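Local coordinates for ssDNA binding protein (Pyrococcus furiosus, PDB 4PSM) that binds single-stranded DNA, which it probably holds in a tunnel system formed between the subunits of its four-chain assembly, at residues Arg11-Ala16 with Glu101-Glu106; Gly41-Ile46 with Ile75-Asp80; Leu133-Lys138 with Leu144-Glu149. All blocks are in the same frame, centred on the assembly; numbering follows the deposited sequence.

How the contacts relate
None of the three contacts lies wholly in a hydrophobic core: contacts 1 and 2 are surface contacts of the globular part of the chain, and contact 3 is partly buried, with much of its cover coming from another subunit. Contacts 1 and 3 share helix 93-141, yet their centres are about 50 Å apart, on opposite sides of the chain's centre. Contact 2 joins helix 33-53 to strand 74-87 and meets contact 1 directly, where Y15 OH lies 2.5 Å from N44 O, a probable hydrogen bond. Chemistry follows place: a carboxylate, a water and a sulfate in contact 1, an indole packed on aliphatic carbons in contact 2, and a buried lysine, a salt bridge and side-chain-to-backbone hydrogen bonds in contact 3.

Contact 1: Arg11-Ala16 with Glu101-Glu106; sequences RASGYA and EVEHME. With SO4 (sulfate ion), chain E.
The carboxylate of E103 reaches from helix 93-141 to the backbone of G14 and the hydroxyl of S13, and this one side chain carries nearly the whole contact. Its CG stands anti to the backbone N (chi1 -153°) and the chain bends at chi2, which brings OE2 down onto the turn. The carboxylate lies close over G14, though its exact spacing is doubtful in the model; a residue without a side chain suits the place, because a CB would point at the glutamate. S13 OG, 3.6 Å from E103 OE2, is not hydrogen-bonded to it. G14 is the N-cap residue of helix 15-26, following a short 3-10 segment, so the contact sets the start of that helix against the predicted coiled-coil helix; a negative charge beside a helix N-terminus would probably be favourable. The other oxygen faces a looser region, where a water donates to E103 OE1 (3.3 Å) and accepts from R11 N (3.1 Å). Further out, the extended R11 chain carries its guanidinium past the turn. NH1 of R11 donates to S13 OG at 2.7 Å, with the hydroxyl tilted from the guanidinium plane, and the same group grips a sulfate, probably from the crystallisation liquor. R11 NH2 to sulfate O3 is 2.9 Å and R11 NH1 to sulfate O4 is 3.2 Å, a fork that an arginine's paired N-H groups offer to an oxyanion.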
loop_
_atom_site.group_PDB
_atom_site.type_symbol
_atom_site.label_atom_id
_atom_site.label_comp_id
_atom_site.label_asym_id
_atom_site.label_seq_id
_atom_site.Cartn_x
_atom_site.Cartn_y
_atom_site.Cartn_z
ATOM N N ARG A 11 7.123 24.900 27.904
ATOM C CA ARG A 11 7.150 26.314 27.590
ATOM C C ARG A 11 5.712 26.785 27.442
ATOM O O ARG A 11 4.898 26.115 26.815
ATOM C CB ARG A 11 7.925 26.542 26.299
ATOM C CG ARG A 11 8.353 27.974 26.061
ATOM C CD ARG A 11 9.353 28.021 24.931
ATOM N NE ARG A 11 9.956 29.336 24.767
ATOM C CZ ARG A 11 9.448 30.302 24.015
ATOM N NH1 ARG A 11 8.314 30.103 23.355
ATOM N NH2 ARG A 11 10.075 31.466 23.924
ATOM N N ALA A 12 5.405 27.925 28.043
ATOM C CA ALA A 12 4.045 28.436 28.078
ATOM C C ALA A 12 3.465 28.558 26.674
ATOM O O ALA A 12 2.307 28.210 26.450
ATOM C CB ALA A 12 3.999 29.784 28.805
ATOM N N SER A 13 4.285 29.048 25.746
ATOM C CA SER A 13 3.898 29.227 24.346
ATOM C C SER A 13 3.190 27.996 23.772
ATOM O O SER A 13 2.279 28.120 22.966
ATOM C CB SER A 13 5.138 29.540 23.501
ATOM O OG SER A 13 6.097 28.500 23.611
ATOM N N GLY A 14 3.617 26.811 24.190
ATOM C CA GLY A 14 3.033 25.584 23.699
ATOM C C GLY A 14 2.315 24.751 24.743
ATOM O O GLY A 14 2.330 23.523 24.676
ATOM N N TYR A 15 1.677 25.403 25.707
ATOM C CA TYR A 15 0.968 24.664 26.750
ATOM C C TYR A 15 -0.267 23.995 26.145
ATOM O O TYR A 15 -0.582 22.850 26.444
ATOM C CB TYR A 15 0.560 25.584 27.920
ATOM C CG TYR A 15 -0.713 26.365 27.651
ATOM C CD1 TYR A 15 -1.950 25.829 27.960
ATOM C CD2 TYR A 15 -0.674 27.619 27.049
ATOM C CE1 TYR A 15 -3.116 26.520 27.686
ATOM C CE2 TYR A 15 -1.832 28.319 26.783
ATOM C CZ TYR A 15 -3.053 27.760 27.107
ATOM O OH TYR A 15 -4.212 28.448 26.842
ATOM N N ALA A 16 -0.970 24.720 25.287
ATOM C CA ALA A 16 -2.272 24.264 24.825
ATOM C C ALA A 16 -2.154 22.981 23.983
ATOM O O ALA A 16 -2.905 22.028 24.183
ATOM C CB ALA A 16 -2.984 25.376 24.075
ATOM N N GLU A 101 14.117 24.499 23.378
ATOM C CA GLU A 101 14.736 23.494 22.524
ATOM C C GLU A 101 13.739 22.379 22.214
ATOM O O GLU A 101 13.627 21.943 21.076
ATOM C CB GLU A 101 15.988 22.917 23.185
ATOM C CG GLU A 101 17.089 23.952 23.397
ATOM C CD GLU A 101 18.330 23.385 24.061
ATOM O OE1 GLU A 101 18.233 22.325 24.722
ATOM O OE2 GLU A 101 19.403 24.009 23.910
ATOM N N VAL A 102 13.016 21.921 23.230
ATOM C CA VAL A 102 11.992 20.908 23.033
ATOM C C VAL A 102 10.953 21.386 22.032
ATOM O O VAL A 102 10.631 20.689 21.071
ATOM C CB VAL A 102 11.277 20.558 24.341
ATOM C CG1 VAL A 102 9.889 20.005 24.042
ATOM C CG2 VAL A 102 12.108 19.567 25.142
ATOM N N GLU A 103 10.439 22.587 22.269
ATOM C CA GLU A 103 9.439 23.184 21.400
ATOM C C GLU A 103 9.921 23.190 19.951
ATOM O O GLU A 103 9.154 22.932 19.025
ATOM C CB GLU A 103 9.153 24.612 21.860
ATOM C CG GLU A 103 7.771 25.133 21.515
ATOM C CD GLU A 103 6.693 24.612 22.450
ATOM O OE1 GLU A 103 6.964 23.665 23.226
ATOM O OE2 GLU A 103 5.572 25.164 22.411
ATOM N N HIS A 104 11.200 23.483 19.765
ATOM C CA HIS A 104 11.783 23.576 18.433
ATOM C C HIS A 104 11.903 22.205 17.778
ATOM O O HIS A 104 11.577 22.045 16.602
ATOM C CB HIS A 104 13.157 24.256 18.491
ATOM C CG HIS A 104 13.331 25.356 17.490
ATOM N ND1 HIS A 104 14.219 26.395 17.670
ATOM C CD2 HIS A 104 12.727 25.579 16.297
ATOM C CE1 HIS A 104 14.155 27.212 16.632
ATOM N NE2 HIS A 104 13.258 26.738 15.786
HETATM N N MSE A 105 12.374 21.219 18.535
HETATM C CA MSE A 105 12.500 19.869 18.009
HETATM C C MSE A 105 11.136 19.355 17.560
HETATM O O MSE A 105 11.029 18.563 16.615
HETATM C CB MSE A 105 13.120 18.913 19.036
HETATM C CG MSE A 105 13.364 17.507 18.477
HETATM SE SE MSE A 105 14.970 16.607 19.144
HETATM C CE MSE A 105 15.231 15.326 17.682
ATOM N N GLU A 106 10.096 19.826 18.236
ATOM C CA GLU A 106 8.732 19.412 17.941
ATOM C C GLU A 106 8.196 20.047 16.672
ATOM O O GLU A 106 7.432 19.423 15.948
ATOM C CB GLU A 106 7.812 19.755 19.103
ATOM C CG GLU A 106 8.139 19.009 20.376
ATOM C CD GLU A 106 7.126 19.278 21.462
ATOM O OE1 GLU A 106 6.464 20.340 21.400
ATOM O OE2 GLU A 106 6.980 18.423 22.362
HETATM S S SO4 E . 8.783 33.007 20.795
HETATM O O1 SO4 E . 8.512 34.117 19.884
HETATM O O2 SO4 E . 9.592 31.998 20.112
HETATM O O3 SO4 E . 9.492 33.502 21.975
HETATM O O4 SO4 E . 7.524 32.412 21.223
HETATM O O HOH W 1 8.462 22.851 25.998
#

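Contact 2: Gly41-Ile46 with Ile75-Asp80; sequences GELNKI and IVWNLD
W77 and L43 meet at about a right angle, the leucine branch standing over one face of the indole. L43 CD2 lies 3.7 Å from the centroid of the six-membered ring of W77, only 9° off the ring normal, a well-placed CH-pi contact. L43 CB rests over the same face nearer the pyrrole side, 3.7 Å from W77 NE1. With CG anti to the backbone N (chi1 -179°), L43 lays CB and CD2 along the ring together, so a branched aliphatic chain fits a broad flat aromatic well. Across the ring, I75 CG2 sits 3.9 Å above the plane, and the indole is sandwiched between aliphatic groups. The polar corner of the ring is satisfied by the helix, W77 NE1 donating to A39 O, which, with the packing on both faces, would help hold the rotation of the indole. At the ring edge, near its plane, E42 OE2 stays 4.4 Å from W77 CD1, a loose approach. The third large contributor, L79, is exposed, yet its end leans in to I46: CD2 of L79 is 3.7 Å from CD1 of I46, methyl on methyl, a small apolar patch one helical turn beyond L43. Helix 33-53 thus lies against strand 74-87, outermost in this chain's three-stranded antiparallel sheet, while F68 and V66 of strand 61-71 pack against W77 and helix 15-26 adds V19 to L43 and L23 to W77.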
loop_
_atom_site.group_PDB
_atom_site.type_symbol
_atom_site.label_atom_id
_atom_site.label_comp_id
_atom_site.label_asym_id
_atom_site.label_seq_id
_atom_site.Cartn_x
_atom_site.Cartn_y
_atom_site.Cartn_z
ATOM N N GLY A 41 -9.977 22.226 24.348
ATOM C CA GLY A 41 -10.204 23.597 23.928
ATOM C C GLY A 41 -10.747 24.420 25.080
ATOM O O GLY A 41 -10.331 25.551 25.297
ATOM N N GLU A 42 -11.673 23.833 25.831
ATOM C CA GLU A 42 -12.279 24.510 26.968
ATOM C C GLU A 42 -11.242 24.793 28.055
ATOM O O GLU A 42 -11.082 25.927 28.486
ATOM C CB GLU A 42 -13.427 23.683 27.537
ATOM C CG GLU A 42 -14.562 23.423 26.561
ATOM C CD GLU A 42 -15.693 22.627 27.188
ATOM O OE1 GLU A 42 -16.718 22.410 26.508
ATOM O OE2 GLU A 42 -15.558 22.218 28.362
ATOM N N LEU A 43 -10.537 23.756 28.487
ATOM C CA LEU A 43 -9.517 23.891 29.511
ATOM C C LEU A 43 -8.459 24.924 29.119
ATOM O O LEU A 43 -8.093 25.793 29.909
ATOM C CB LEU A 43 -8.870 22.536 29.807
ATOM C CG LEU A 43 -7.799 22.573 30.897
ATOM C CD1 LEU A 43 -8.265 23.312 32.147
ATOM C CD2 LEU A 43 -7.193 21.213 31.221
ATOM N N ASN A 44 -7.979 24.830 27.890
ATOM C CA ASN A 44 -6.950 25.735 27.399
ATOM C C ASN A 44 -7.435 27.174 27.371
ATOM O O ASN A 44 -6.643 28.110 27.502
ATOM C CB ASN A 44 -6.443 25.294 26.010
ATOM C CG ASN A 44 -5.587 24.036 26.078
ATOM O OD1 ASN A 44 -4.975 23.764 27.108
ATOM N ND2 ASN A 44 -5.549 23.258 24.988
ATOM N N LYS A 45 -8.738 27.348 27.180
ATOM C CA LYS A 45 -9.344 28.672 27.232
ATOM C C LYS A 45 -9.177 29.236 28.645
ATOM O O LYS A 45 -8.729 30.360 28.834
ATOM C CB LYS A 45 -10.824 28.584 26.864
ATOM C CG LYS A 45 -11.157 29.021 25.447
ATOM C CD LYS A 45 -11.532 30.503 25.401
ATOM C CE LYS A 45 -12.804 30.789 26.198
ATOM N NZ LYS A 45 -13.198 32.227 26.158
ATOM N N ILE A 46 -9.528 28.422 29.634
ATOM C CA ILE A 46 -9.432 28.785 31.030
ATOM C C ILE A 46 -7.979 29.016 31.429
ATOM O O ILE A 46 -7.642 30.028 32.041
ATOM C CB ILE A 46 -10.050 27.687 31.909
ATOM C CG1 ILE A 46 -11.564 27.626 31.686
ATOM C CG2 ILE A 46 -9.712 27.914 33.372
ATOM C CD1 ILE A 46 -12.238 26.427 32.337
ATOM N N ILE A 75 -15.638 14.257 28.725
ATOM C CA ILE A 75 -14.638 14.704 29.686
ATOM C C ILE A 75 -15.191 15.857 30.523
ATOM O O ILE A 75 -15.517 16.924 29.998
ATOM C CB ILE A 75 -13.323 15.130 28.994
ATOM C CG1 ILE A 75 -12.713 13.949 28.235
ATOM C CG2 ILE A 75 -12.325 15.668 30.013
ATOM C CD1 ILE A 75 -11.516 14.313 27.397
ATOM N N VAL A 76 -15.317 15.628 31.824
ATOM C CA VAL A 76 -15.767 16.680 32.728
ATOM C C VAL A 76 -14.606 17.136 33.609
ATOM O O VAL A 76 -14.093 16.391 34.447
ATOM C CB VAL A 76 -17.020 16.267 33.562
ATOM C CG1 VAL A 76 -17.901 15.300 32.769
ATOM C CG2 VAL A 76 -16.631 15.671 34.899
ATOM N N TRP A 77 -14.157 18.359 33.377
ATOM C CA TRP A 77 -13.035 18.882 34.129
ATOM C C TRP A 77 -13.477 19.172 35.551
ATOM O O TRP A 77 -14.639 19.486 35.799
ATOM C CB TRP A 77 -12.489 20.156 33.482
ATOM C CG TRP A 77 -11.935 19.953 32.102
ATOM C CD1 TRP A 77 -12.428 20.466 30.936
ATOM C CD2 TRP A 77 -10.777 19.185 31.745
ATOM N NE1 TRP A 77 -11.646 20.068 29.874
ATOM C CE2 TRP A 77 -10.630 19.280 30.343
ATOM C CE3 TRP A 77 -9.851 18.426 32.473
ATOM C CZ2 TRP A 77 -9.594 18.649 29.657
ATOM C CZ3 TRP A 77 -8.828 17.793 31.789
ATOM C CH2 TRP A 77 -8.708 17.908 30.393
ATOM N N ASN A 78 -12.544 19.031 36.484
ATOM C CA ASN A 78 -12.727 19.519 37.842
ATOM C C ASN A 78 -11.845 20.747 38.020
ATOM O O ASN A 78 -10.689 20.643 38.436
ATOM C CB ASN A 78 -12.355 18.439 38.854
ATOM C CG ASN A 78 -12.474 18.919 40.286
ATOM O OD1 ASN A 78 -13.084 19.955 40.562
ATOM N ND2 ASN A 78 -11.891 18.165 41.209
ATOM N N LEU A 79 -12.392 21.906 37.674
ATOM C CA LEU A 79 -11.630 23.146 37.653
ATOM C C LEU A 79 -10.977 23.459 38.998
ATOM O O LEU A 79 -9.972 24.169 39.063
ATOM C CB LEU A 79 -12.536 24.294 37.217
ATOM C CG LEU A 79 -12.668 24.535 35.707
ATOM C CD1 LEU A 79 -11.936 23.531 34.812
ATOM C CD2 LEU A 79 -14.073 24.902 35.206
ATOM N N ASP A 80 -11.550 22.921 40.066
ATOM C CA ASP A 80 -11.002 23.114 41.400
ATOM C C ASP A 80 -9.604 22.513 41.498
ATOM O O ASP A 80 -8.714 23.089 42.117
ATOM C CB ASP A 80 -11.920 22.483 42.449
ATOM C CG ASP A 80 -13.351 22.979 42.347
ATOM O OD1 ASP A 80 -13.692 23.961 43.042
ATOM O OD2 ASP A 80 -14.132 22.385 41.570
#

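Contact 3: Leu133-Lys138 with Leu144-Glu149; sequences LVERMK and LKLRSE
The E135 carboxylate is gripped at both oxygens while R147 CG rides above its plane, 3.5 Å from OE2 and 3.6 Å from OE1 of E135. Around its rim, E135 OE1 takes K138 NZ on the syn side at 3.1 Å, an intrahelical salt bridge one turn along, and E135 OE2 takes R147 N on its syn side at 2.9 Å, 26° out of the carboxylate plane. The R147 guanidinium is turned 45° from that plane; E135 OE1 lies well away from the guanidinium plane, so the opposite charges are merely near each other, with no N-H aimed at the oxygen. The motif is a C-terminal tail that folds back over the end of helix 93-141 and finishes in a type I beta turn from L146 to E149. A glutamate suits the helix side, because its bend at chi2 lifts the carboxylate to a backbone N-H of the tail. K138 does the complementary work: its chain bends at chi3 to deliver NZ to K145 O, which it meets in the carbonyl plane at 2.9 Å. The lysine is buried, and its charge is answered by E135 and by E117 of the fourth subunit, which also binds R147 NH2; shared between the two cations, that acid would probably offset their closeness. The aliphatic part of K138 is used as well, since CB touches L146 CD2 at 3.7 Å, while F24 of the fourth subunit packs on L146. The turn closes on itself through the terminal residue: E149 N donates to L146 O, and L146 N returns a nearly straight bond (172°) of 2.8 Å to E149 OE2, on the anti side of that carboxylate.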
loop_
_atom_site.group_PDB
_atom_site.type_symbol
_atom_site.label_atom_id
_atom_site.label_comp_id
_atom_site.label_asym_id
_atom_site.label_seq_id
_atom_site.Cartn_x
_atom_site.Cartn_y
_atom_site.Cartn_z
ATOM N N LEU A 133 -10.779 -1.424 -8.746
ATOM C CA LEU A 133 -10.372 -2.103 -9.959
ATOM C C LEU A 133 -10.533 -3.609 -9.827
ATOM O O LEU A 133 -11.085 -4.273 -10.710
ATOM C CB LEU A 133 -8.925 -1.760 -10.285
ATOM C CG LEU A 133 -8.341 -2.328 -11.574
ATOM C CD1 LEU A 133 -9.366 -2.276 -12.698
ATOM C CD2 LEU A 133 -7.073 -1.576 -11.966
ATOM N N VAL A 134 -10.049 -4.147 -8.718
ATOM C CA VAL A 134 -10.169 -5.572 -8.466
ATOM C C VAL A 134 -11.627 -6.029 -8.532
ATOM O O VAL A 134 -11.942 -7.010 -9.206
ATOM C CB VAL A 134 -9.550 -5.949 -7.116
ATOM C CG1 VAL A 134 -9.938 -7.374 -6.719
ATOM C CG2 VAL A 134 -8.041 -5.795 -7.190
ATOM N N GLU A 135 -12.512 -5.309 -7.848
ATOM C CA GLU A 135 -13.918 -5.670 -7.836
ATOM C C GLU A 135 -14.488 -5.603 -9.245
ATOM O O GLU A 135 -15.310 -6.428 -9.632
ATOM C CB GLU A 135 -14.719 -4.769 -6.900
ATOM C CG GLU A 135 -16.191 -5.165 -6.813
ATOM C CD GLU A 135 -16.414 -6.506 -6.117
ATOM O OE1 GLU A 135 -15.426 -7.106 -5.636
ATOM O OE2 GLU A 135 -17.582 -6.960 -6.053
ATOM N N ARG A 136 -14.034 -4.616 -10.004
ATOM C CA ARG A 136 -14.488 -4.416 -11.376
ATOM C C ARG A 136 -14.091 -5.610 -12.256
ATOM O O ARG A 136 -14.850 -6.044 -13.122
ATOM C CB ARG A 136 -13.895 -3.116 -11.928
ATOM C CG ARG A 136 -14.768 -2.384 -12.927
ATOM C CD ARG A 136 -14.762 -0.880 -12.669
ATOM N NE ARG A 136 -13.441 -0.327 -12.671
ATOM C CZ ARG A 136 -12.797 0.429 -11.786
ATOM N NH1 ARG A 136 -13.285 0.869 -10.626
ATOM N NH2 ARG A 136 -11.570 0.747 -12.142
HETATM N N MSE A 137 -12.895 -6.141 -12.026
HETATM C CA MSE A 137 -12.438 -7.316 -12.742
HETATM C C MSE A 137 -13.260 -8.543 -12.378
HETATM O O MSE A 137 -13.519 -9.398 -13.223
HETATM C CB MSE A 137 -10.980 -7.596 -12.432
HETATM C CG MSE A 137 -9.993 -6.679 -13.118
HETATM SE SE MSE A 137 -8.181 -6.888 -12.410
HETATM C CE MSE A 137 -8.033 -8.827 -12.432
ATOM N N LYS A 138 -13.652 -8.639 -11.117
ATOM C CA LYS A 138 -14.536 -9.703 -10.695
ATOM C C LYS A 138 -15.822 -9.609 -11.510
ATOM O O LYS A 138 -16.314 -10.610 -12.031
ATOM C CB LYS A 138 -14.834 -9.607 -9.196
ATOM C CG LYS A 138 -13.683 -10.062 -8.308
ATOM C CD LYS A 138 -13.967 -9.809 -6.837
ATOM C CE LYS A 138 -15.143 -10.636 -6.323
ATOM N NZ LYS A 138 -15.592 -10.152 -4.976
ATOM N N LEU A 144 -17.120 -14.858 -10.055
ATOM C CA LEU A 144 -16.896 -14.824 -8.612
ATOM C C LEU A 144 -18.016 -14.098 -7.865
ATOM O O LEU A 144 -18.620 -13.170 -8.401
ATOM C CB LEU A 144 -15.547 -14.168 -8.323
ATOM C CG LEU A 144 -14.292 -15.038 -8.165
ATOM C CD1 LEU A 144 -14.472 -16.538 -8.371
ATOM C CD2 LEU A 144 -13.037 -14.488 -8.828
ATOM N N LYS A 145 -18.297 -14.536 -6.638
ATOM C CA LYS A 145 -19.250 -13.839 -5.782
ATOM C C LYS A 145 -18.833 -12.377 -5.669
ATOM O O LYS A 145 -17.678 -12.080 -5.366
ATOM C CB LYS A 145 -19.297 -14.484 -4.396
ATOM C CG LYS A 145 -20.431 -13.995 -3.500
ATOM C CD LYS A 145 -20.505 -14.785 -2.191
ATOM C CE LYS A 145 -20.765 -16.275 -2.423
ATOM N NZ LYS A 145 -19.567 -17.019 -2.919
ATOM N N LEU A 146 -19.767 -11.467 -5.929
ATOM C CA LEU A 146 -19.486 -10.036 -5.846
ATOM C C LEU A 146 -19.892 -9.442 -4.497
ATOM O O LEU A 146 -20.762 -9.976 -3.804
ATOM C CB LEU A 146 -20.198 -9.281 -6.971
ATOM C CG LEU A 146 -19.960 -9.775 -8.402
ATOM C CD1 LEU A 146 -20.764 -9.000 -9.442
ATOM C CD2 LEU A 146 -18.489 -9.868 -8.781
ATOM N N ARG A 147 -19.256 -8.329 -4.138
ATOM C CA ARG A 147 -19.610 -7.587 -2.928
ATOM C C ARG A 147 -21.042 -7.066 -3.014
ATOM O O ARG A 147 -21.737 -6.950 -2.004
ATOM C CB ARG A 147 -18.645 -6.413 -2.722
ATOM C CG ARG A 147 -17.187 -6.823 -2.549
ATOM C CD ARG A 147 -16.981 -7.615 -1.266
ATOM N NE ARG A 147 -15.696 -8.306 -1.254
ATOM C CZ ARG A 147 -14.549 -7.743 -0.891
ATOM N NH1 ARG A 147 -14.524 -6.473 -0.510
ATOM N NH2 ARG A 147 -13.426 -8.450 -0.910
ATOM N N SER A 148 -21.474 -6.755 -4.233
ATOM C CA SER A 148 -22.795 -6.184 -4.465
ATOM C C SER A 148 -23.877 -7.251 -4.491
ATOM O O SER A 148 -25.025 -6.975 -4.846
ATOM C CB SER A 148 -22.814 -5.386 -5.770
ATOM O OG SER A 148 -22.587 -6.226 -6.887
ATOM N N GLU A 149 -23.507 -8.470 -4.117
ATOM C CA GLU A 149 -24.458 -9.572 -4.043
ATOM C C GLU A 149 -24.824 -9.883 -2.599
ATOM O O GLU A 149 -24.166 -10.691 -1.947
ATOM C CB GLU A 149 -23.888 -10.821 -4.714
ATOM C CG GLU A 149 -23.885 -10.768 -6.231
ATOM C CD GLU A 149 -23.448 -12.078 -6.853
ATOM O OE1 GLU A 149 -24.215 -12.644 -7.660
ATOM O OE2 GLU A 149 -22.333 -12.542 -6.535
#